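Local atomic coordinates of triphenylmethane reductase (Citrobacter sp., PDB entry 2VRC), a protein that probably reduces triphenylmethane dyes with electrons from NADPH, using a Rossmann-type nucleotide-binding fold. Residues K100-T105 and R129-P134; Q28-V33 and G46-H51. The protein carries 4 engineered substitutions. One frame throughout, in Å; residues are numbered along the deposited sequence.

Overall arrangement
Both contacts belong to one parallel sheet with the strand order 48-51, 29-33, 3-6, 69-72, 101-107, 135-140, 194-198. Contact 2 comes first along the chain and pairs 28-33 with 46-51 at one border of the sheet; contact 1, complete only later, joins 100-105 to the loop that leads from helix 116-129 into strand 135-140. Their centres are about 20 Å apart and their nearest atoms about 10 Å, so they do not touch. Strands 3-6 and 69-72 lie between them. The two contacts thus sample the two wings of an NmrA-like Rossmann sheet, a fold consistent with the NADP(+) sites seen in this protein.

Contact 1. Residues K100-T105 and R129-P134; sequences KHIAYT and RTTNIP
Ile102 and Ile133 share one torsional state: in each, CG1 is turned anti to the carbonyl carbon and CG2 anti to the backbone N (chi1 -64° and -63°). The two side chains cross at about a right angle and meet through their ends, Ile102 CD1 lying 3.8 Å from Ile133 CD1. The second branch of Ile133 does different work: its CG2 rests on the backbone of the opposing segment, 3.5 Å from Lys100 C. Thr131 adds a lighter touch to the same apolar patch, its CG2 coming 4.2 Å from Ile102 CD1.

Pro134 follows Ile133 and approaches with both its ring and its carbonyl. Pro134 CD sits 3.4 Å from Lys100 O. The sole hydrogen bond between the segments runs from Ile102 N to Pro134 O at 3.0 Å, and an N-H...O angle of 164° shows it to be nearly straight. His101 CA sends its hydrogen to the same oxygen, with 3.4 Å from CA to Pro134 O, so a peptide N-H and a CA-H hold one acceptor together. That oxygen also lies over a face of the His101 imidazole, where the angle is too poor for a bond to ND1; the ring's NE2 is instead hydrogen-bonded to Thr136 OG1.

Before these contacts, the chain leaves helix 116-129 through a type I turn from Arg129 to Asn132, and Asn132 has a positive phi. Helix 80-96 covers the apolar patch, Ala94 touching Ile102 and Val91 touching Thr131, while Thr130 OG1 is hydrogen-bonded to a side chain of another chain. The backbone bonding continues between Ile102 and Thr136, as expected where strand 135-140 joins strand 101-107 after the intervening helix: a beta-alpha-beta unit of the Rossmann fold.

Contact 2. Residues Q28-V33 and G46-H51; sequences QIIAIV and GVEVRH
Ala31 O is gripped from the neighbouring strand by two donors: Arg50 N at 2.7 Å, almost straight with an N-H...O angle of 175°, and the CA-H of Val49. The same residue donates through Ala31 N to Glu48 O, also at 2.7 Å. Val33 N extends the ladder to Arg50 O at 2.9 Å, whereas at the opposite end the bond from Glu48 N to Ile29 O is weak.

Ala31 thus bonds to Glu48 and Arg50, which flank its partner Val49, the pattern of parallel strands; the register advances from Ile30 beside Glu48 to Val33 beside His51, and the axes approach to 4.6 Å with their N-to-C directions 30° apart. Helix 40-44 links them, making a beta-alpha-beta unit at the border of the Rossmann sheet.

Ile30 lies alongside Glu48 on one face of the sheet, its CG1 3.5 Å from Glu48 OE2. Ile30 CD1 sits over a face of the Arg50 guanidinium, offset toward the rim and 3.5 Å from Arg50 NH1. The Arg50 chain, bent at chi2 and chi3, brings NH1 to Glu48 OE1 in a 2.7 Å salt bridge; the oxygen lies near the guanidinium plane, but NH1 stands 44° out of the carboxylate plane. Arg50 NH2 is hydrogen-bonded to Ala65 O, which helps fix the group's rotation. On the other face, Val47 CG1 packs 3.8 Å from Ala31 CB, and Ile17 of helix 11-23 touches both Ile29 and Val47.

Contact 1. Residues K100-T105 and R129-P134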
ATOM      1  N   LYS D 100       6.568 -18.418 -12.172  1.00 38.68           N
ATOM      2  CA  LYS D 100       6.396 -19.608 -13.038  1.00 38.52           C
ATOM      3  C   LYS D 100       5.181 -20.466 -12.647  1.00 37.96           C
ATOM      4  O   LYS D 100       4.695 -21.269 -13.439  1.00 38.35           O
ATOM      5  CB  LYS D 100       7.644 -20.487 -13.000  1.00 38.52           C
ATOM      6  CG  LYS D 100       8.962 -19.741 -12.956  1.00 40.08           C
ATOM      7  CD  LYS D 100       9.702 -19.813 -14.308  1.00 44.22           C
ATOM      8  CE  LYS D 100       9.498 -18.544 -15.163  1.00 46.45           C
ATOM      9  NZ  LYS D 100      10.332 -17.386 -14.654  1.00 46.05           N
ATOM     10  N   HIS D 101       4.701 -20.316 -11.421  1.00 37.03           N
ATOM     11  CA  HIS D 101       3.505 -21.019 -11.013  1.00 36.88           C
ATOM     12  C   HIS D 101       2.755 -20.184  -9.976  1.00 36.34           C
ATOM     13  O   HIS D 101       3.353 -19.722  -9.009  1.00 36.11           O
ATOM     14  CB  HIS D 101       3.840 -22.415 -10.469  1.00 36.68           C
ATOM     15  CG  HIS D 101       2.631 -23.258 -10.216  1.00 38.58           C
ATOM     16  ND1 HIS D 101       2.062 -24.048 -11.188  1.00 40.03           N
ATOM     17  CD2 HIS D 101       1.848 -23.393  -9.121  1.00 40.72           C
ATOM     18  CE1 HIS D 101       1.000 -24.654 -10.692  1.00 41.01           C
ATOM     19  NE2 HIS D 101       0.842 -24.272  -9.442  1.00 40.22           N
ATOM     20  N   ILE D 102       1.459 -19.981 -10.184  1.00 35.92           N
ATOM     21  CA  ILE D 102       0.635 -19.273  -9.204  1.00 35.22           C
ATOM     22  C   ILE D 102      -0.369 -20.224  -8.617  1.00 34.49           C
ATOM     23  O   ILE D 102      -1.187 -20.801  -9.335  1.00 34.62           O
ATOM     24  CB  ILE D 102      -0.119 -18.085  -9.815  1.00 35.34           C
ATOM     25  CG1 ILE D 102       0.875 -17.028 -10.316  1.00 36.95           C
ATOM     26  CG2 ILE D 102      -1.075 -17.459  -8.770  1.00 34.98           C
ATOM     27  CD1 ILE D 102       0.249 -15.918 -11.207  1.00 38.60           C
ATOM     28  N   ALA D 103      -0.292 -20.411  -7.306  1.00 33.33           N
ATOM     29  CA  ALA D 103      -1.359 -21.094  -6.598  1.00 32.30           C
ATOM     30  C   ALA D 103      -2.220 -20.052  -5.879  1.00 32.04           C
ATOM     31  O   ALA D 103      -1.707 -19.151  -5.217  1.00 32.30           O
ATOM     32  CB  ALA D 103      -0.801 -22.102  -5.641  1.00 31.31           C
ATOM     33  N   TYR D 104      -3.529 -20.151  -6.029  1.00 31.39           N
ATOM     34  CA  TYR D 104      -4.418 -19.140  -5.469  1.00 31.39           C
ATOM     35  C   TYR D 104      -5.451 -19.786  -4.559  1.00 31.17           C
ATOM     36  O   TYR D 104      -5.992 -20.830  -4.893  1.00 32.28           O
ATOM     37  CB  TYR D 104      -5.107 -18.326  -6.595  1.00 30.63           C
ATOM     38  CG  TYR D 104      -6.195 -17.403  -6.078  1.00 30.40           C
ATOM     39  CD1 TYR D 104      -5.887 -16.311  -5.260  1.00 28.79           C
ATOM     40  CD2 TYR D 104      -7.537 -17.643  -6.383  1.00 28.51           C
ATOM     41  CE1 TYR D 104      -6.874 -15.495  -4.773  1.00 29.95           C
ATOM     42  CE2 TYR D 104      -8.526 -16.844  -5.913  1.00 27.66           C
ATOM     43  CZ  TYR D 104      -8.208 -15.771  -5.113  1.00 32.44           C
ATOM     44  OH  TYR D 104      -9.234 -14.974  -4.658  1.00 33.39           O
ATOM     45  N   THR D 105      -5.731 -19.183  -3.416  1.00 31.35           N
ATOM     46  CA  THR D 105      -6.745 -19.718  -2.510  1.00 31.75           C
ATOM     47  C   THR D 105      -8.093 -19.096  -2.798  1.00 32.18           C
ATOM     48  O   THR D 105      -8.368 -17.975  -2.403  1.00 32.23           O
ATOM     49  CB  THR D 105      -6.377 -19.516  -1.020  1.00 31.89           C
ATOM     50  OG1 THR D 105      -6.409 -18.123  -0.697  1.00 34.40           O
ATOM     51  CG2 THR D 105      -4.990 -20.056  -0.716  1.00 30.04           C
ATOM     52  N   ARG D 129      -5.646 -16.359 -15.145  1.00 34.99           N
ATOM     53  CA  ARG D 129      -5.585 -16.910 -16.512  1.00 35.38           C
ATOM     54  C   ARG D 129      -5.005 -15.996 -17.613  1.00 35.48           C
ATOM     55  O   ARG D 129      -4.326 -16.501 -18.514  1.00 35.32           O
ATOM     56  CB  ARG D 129      -6.957 -17.412 -16.947  1.00 35.49           C
ATOM     57  CG  ARG D 129      -7.500 -18.544 -16.069  1.00 37.18           C
ATOM     58  CD  ARG D 129      -8.896 -18.887 -16.531  1.00 40.61           C
ATOM     59  NE  ARG D 129      -9.588 -19.810 -15.639  1.00 41.44           N
ATOM     60  CZ  ARG D 129      -9.521 -21.125 -15.755  1.00 42.39           C
ATOM     61  NH1 ARG D 129      -8.780 -21.673 -16.718  1.00 40.57           N
ATOM     62  NH2 ARG D 129     -10.192 -21.882 -14.898  1.00 42.83           N
ATOM     63  N   THR D 130      -5.265 -14.681 -17.545  1.00 35.33           N
ATOM     64  CA  THR D 130      -4.808 -13.717 -18.578  1.00 36.24           C
ATOM     65  C   THR D 130      -3.292 -13.646 -18.611  1.00 37.15           C
ATOM     66  O   THR D 130      -2.666 -13.107 -19.524  1.00 37.51           O
ATOM     67  CB  THR D 130      -5.285 -12.269 -18.305  1.00 35.94           C
ATOM     68  OG1 THR D 130      -4.605 -11.720 -17.148  1.00 34.65           O
ATOM     69  CG2 THR D 130      -6.780 -12.222 -18.149  1.00 35.37           C
ATOM     70  N   THR D 131      -2.736 -14.204 -17.564  1.00 37.66           N
ATOM     71  CA  THR D 131      -1.363 -14.083 -17.222  1.00 38.23           C
ATOM     72  C   THR D 131      -0.592 -15.174 -17.982  1.00 39.20           C
ATOM     73  O   THR D 131       0.602 -15.011 -18.275  1.00 39.37           O
ATOM     74  CB  THR D 131      -1.289 -14.278 -15.701  1.00 37.94           C
ATOM     75  OG1 THR D 131      -0.814 -13.087 -15.051  1.00 38.76           O
ATOM     76  CG2 THR D 131      -0.517 -15.483 -15.339  1.00 35.60           C
ATOM     77  N   ASN D 132      -1.288 -16.269 -18.309  1.00 39.50           N
ATOM     78  CA  ASN D 132      -0.668 -17.441 -18.957  1.00 40.75           C
ATOM     79  C   ASN D 132       0.277 -18.302 -18.087  1.00 39.78           C
ATOM     80  O   ASN D 132       0.827 -19.301 -18.560  1.00 39.73           O
ATOM     81  CB  ASN D 132       0.042 -17.040 -20.262  1.00 41.76           C
ATOM     82  CG  ASN D 132      -0.936 -16.714 -21.385  1.00 45.47           C
ATOM     83  OD1 ASN D 132      -0.756 -15.725 -22.113  1.00 48.81           O
ATOM     84  ND2 ASN D 132      -1.979 -17.544 -21.536  1.00 47.65           N
ATOM     85  N   ILE D 133       0.448 -17.917 -16.831  1.00 38.46           N
ATOM     86  CA  ILE D 133       1.268 -18.655 -15.895  1.00 37.38           C
ATOM     87  C   ILE D 133       0.510 -19.921 -15.474  1.00 36.59           C
ATOM     88  O   ILE D 133      -0.677 -19.851 -15.134  1.00 36.91           O
ATOM     89  CB  ILE D 133       1.659 -17.759 -14.670  1.00 37.24           C
ATOM     90  CG1 ILE D 133       2.505 -16.568 -15.145  1.00 37.42           C
ATOM     91  CG2 ILE D 133       2.457 -18.540 -13.618  1.00 37.23           C
ATOM     92  CD1 ILE D 133       2.592 -15.401 -14.158  1.00 35.75           C
ATOM     93  N   PRO D 134       1.185 -21.086 -15.511  1.00 35.46           N
ATOM     94  CA  PRO D 134       0.569 -22.295 -14.969  1.00 34.87           C
ATOM     95  C   PRO D 134       0.014 -22.033 -13.544  1.00 34.35           C
ATOM     96  O   PRO D 134       0.653 -21.337 -12.744  1.00 33.86           O
ATOM     97  CB  PRO D 134       1.734 -23.294 -14.949  1.00 34.90           C
ATOM     98  CG  PRO D 134       2.639 -22.827 -16.055  1.00 34.87           C
ATOM     99  CD  PRO D 134       2.544 -21.336 -16.032  1.00 35.22           C
TER

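Contact 2. Residues Q28-V33 and G46-H51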
ATOM      1  N   GLN D  28      14.800 -21.951   0.814  1.00 43.11           N
ATOM      2  CA  GLN D  28      13.970 -21.960  -0.402  1.00 42.88           C
ATOM      3  C   GLN D  28      12.563 -21.324  -0.236  1.00 41.63           C
ATOM      4  O   GLN D  28      11.843 -21.154  -1.222  1.00 41.70           O
ATOM      5  CB  GLN D  28      13.871 -23.377  -0.992  1.00 43.16           C
ATOM      6  CG  GLN D  28      15.192 -23.924  -1.583  1.00 45.89           C
ATOM      7  CD  GLN D  28      15.012 -25.227  -2.409  1.00 49.69           C
ATOM      8  OE1 GLN D  28      15.727 -25.439  -3.387  1.00 51.25           O
ATOM      9  NE2 GLN D  28      14.064 -26.094  -2.009  1.00 49.73           N
ATOM     10  N   ILE D  29      12.182 -20.984   0.996  1.00 39.78           N
ATOM     11  CA  ILE D  29      10.894 -20.363   1.273  1.00 38.28           C
ATOM     12  C   ILE D  29      11.050 -18.861   1.498  1.00 37.87           C
ATOM     13  O   ILE D  29      11.960 -18.410   2.209  1.00 38.04           O
ATOM     14  CB  ILE D  29      10.236 -20.956   2.517  1.00 38.04           C
ATOM     15  CG1 ILE D  29      10.211 -22.469   2.428  1.00 37.83           C
ATOM     16  CG2 ILE D  29       8.831 -20.417   2.684  1.00 37.94           C
ATOM     17  CD1 ILE D  29      10.169 -23.161   3.777  1.00 38.70           C
ATOM     18  N   ILE D  30      10.155 -18.090   0.894  1.00 36.71           N
ATOM     19  CA  ILE D  30      10.137 -16.642   1.063  1.00 35.96           C
ATOM     20  C   ILE D  30       8.804 -16.253   1.680  1.00 35.41           C
ATOM     21  O   ILE D  30       7.750 -16.671   1.189  1.00 35.57           O
ATOM     22  CB  ILE D  30      10.310 -15.948  -0.281  1.00 36.05           C
ATOM     23  CG1 ILE D  30      11.738 -16.185  -0.792  1.00 36.76           C
ATOM     24  CG2 ILE D  30       9.937 -14.467  -0.178  1.00 35.51           C
ATOM     25  CD1 ILE D  30      12.000 -15.703  -2.213  1.00 37.49           C
ATOM     26  N   ALA D  31       8.845 -15.480   2.761  1.00 34.61           N
ATOM     27  CA  ALA D  31       7.614 -15.057   3.430  1.00 34.27           C
ATOM     28  C   ALA D  31       7.334 -13.606   3.082  1.00 34.15           C
ATOM     29  O   ALA D  31       8.165 -12.729   3.318  1.00 34.62           O
ATOM     30  CB  ALA D  31       7.696 -15.257   4.946  1.00 33.67           C
ATOM     31  N   ILE D  32       6.171 -13.373   2.496  1.00 34.00           N
ATOM     32  CA  ILE D  32       5.773 -12.049   2.059  1.00 34.08           C
ATOM     33  C   ILE D  32       4.722 -11.460   3.000  1.00 34.41           C
ATOM     34  O   ILE D  32       3.625 -11.999   3.173  1.00 34.99           O
ATOM     35  CB  ILE D  32       5.263 -12.074   0.618  1.00 33.72           C
ATOM     36  CG1 ILE D  32       6.383 -12.546  -0.312  1.00 33.79           C
ATOM     37  CG2 ILE D  32       4.702 -10.703   0.237  1.00 33.28           C
ATOM     38  CD1 ILE D  32       5.935 -12.961  -1.716  1.00 34.20           C
ATOM     39  N   VAL D  33       5.056 -10.318   3.570  1.00 34.29           N
ATOM     40  CA  VAL D  33       4.367  -9.817   4.718  1.00 34.60           C
ATOM     41  C   VAL D  33       4.297  -8.284   4.603  1.00 34.96           C
ATOM     42  O   VAL D  33       5.148  -7.690   3.941  1.00 34.52           O
ATOM     43  CB  VAL D  33       5.184 -10.329   5.916  1.00 34.98           C
ATOM     44  CG1 VAL D  33       5.355  -9.306   6.980  1.00 34.27           C
ATOM     45  CG2 VAL D  33       4.606 -11.683   6.429  1.00 35.71           C
ATOM     46  N   GLY D  46      15.421 -19.121   9.227  1.00 44.37           N
ATOM     47  CA  GLY D  46      16.130 -19.056   7.946  1.00 43.56           C
ATOM     48  C   GLY D  46      15.248 -18.743   6.748  1.00 42.98           C
ATOM     49  O   GLY D  46      15.731 -18.663   5.616  1.00 43.08           O
ATOM     50  N   VAL D  47      13.949 -18.575   6.987  1.00 42.26           N
ATOM     51  CA  VAL D  47      13.028 -18.202   5.921  1.00 41.63           C
ATOM     52  C   VAL D  47      13.260 -16.736   5.609  1.00 41.42           C
ATOM     53  O   VAL D  47      13.231 -15.907   6.513  1.00 41.94           O
ATOM     54  CB  VAL D  47      11.564 -18.417   6.345  1.00 41.44           C
ATOM     55  CG1 VAL D  47      10.609 -17.736   5.372  1.00 41.80           C
ATOM     56  CG2 VAL D  47      11.250 -19.910   6.455  1.00 40.91           C
ATOM     57  N   GLU D  48      13.511 -16.417   4.342  1.00 40.94           N
ATOM     58  CA  GLU D  48      13.660 -15.027   3.916  1.00 40.36           C
ATOM     59  C   GLU D  48      12.334 -14.287   4.058  1.00 39.91           C
ATOM     60  O   GLU D  48      11.295 -14.817   3.665  1.00 41.12           O
ATOM     61  CB  GLU D  48      14.122 -14.968   2.469  1.00 40.41           C
ATOM     62  CG  GLU D  48      14.310 -13.560   1.968  1.00 40.95           C
ATOM     63  CD  GLU D  48      14.657 -13.501   0.505  1.00 42.22           C
ATOM     64  OE1 GLU D  48      14.810 -12.363  -0.002  1.00 42.58           O
ATOM     65  OE2 GLU D  48      14.777 -14.578  -0.131  1.00 42.81           O
ATOM     66  N   VAL D  49      12.363 -13.086   4.624  1.00 38.86           N
ATOM     67  CA  VAL D  49      11.149 -12.288   4.824  1.00 37.91           C
ATOM     68  C   VAL D  49      11.197 -11.041   3.955  1.00 37.11           C
ATOM     69  O   VAL D  49      12.173 -10.311   3.969  1.00 37.17           O
ATOM     70  CB  VAL D  49      10.967 -11.873   6.298  1.00 37.99           C
ATOM     71  CG1 VAL D  49       9.750 -10.982   6.454  1.00 38.08           C
ATOM     72  CG2 VAL D  49      10.834 -13.108   7.200  1.00 38.10           C
ATOM     73  N   ARG D  50      10.131 -10.825   3.190  1.00 36.09           N
ATOM     74  CA  ARG D  50      10.003  -9.677   2.303  1.00 34.59           C
ATOM     75  C   ARG D  50       8.739  -8.875   2.583  1.00 33.66           C
ATOM     76  O   ARG D  50       7.694  -9.437   2.931  1.00 32.59           O
ATOM     77  CB  ARG D  50       9.974 -10.158   0.871  1.00 34.82           C
ATOM     78  CG  ARG D  50      11.278 -10.003   0.179  1.00 35.34           C
ATOM     79  CD  ARG D  50      11.729 -11.295  -0.406  1.00 34.69           C
ATOM     80  NE  ARG D  50      11.477 -11.361  -1.830  1.00 36.77           N
ATOM     81  CZ  ARG D  50      12.282 -11.960  -2.710  1.00 37.53           C
ATOM     82  NH1 ARG D  50      13.406 -12.535  -2.314  1.00 36.13           N
ATOM     83  NH2 ARG D  50      11.959 -11.980  -4.000  1.00 38.54           N
ATOM     84  N   HIS D  51       8.862  -7.561   2.440  1.00 32.46           N
ATOM     85  CA  HIS D  51       7.743  -6.641   2.534  1.00 31.52           C
ATOM     86  C   HIS D  51       6.913  -6.689   1.256  1.00 31.32           C
ATOM     87  O   HIS D  51       7.442  -6.550   0.148  1.00 31.74           O
ATOM     88  CB  HIS D  51       8.245  -5.210   2.776  1.00 31.27           C
ATOM     89  CG  HIS D  51       7.207  -4.157   2.535  1.00 30.43           C
ATOM     90  ND1 HIS D  51       7.091  -3.486   1.341  1.00 29.22           N
ATOM     91  CD2 HIS D  51       6.230  -3.669   3.336  1.00 30.02           C
ATOM     92  CE1 HIS D  51       6.091  -2.627   1.415  1.00 28.26           C
ATOM     93  NE2 HIS D  51       5.551  -2.716   2.613  1.00 28.08           N
TER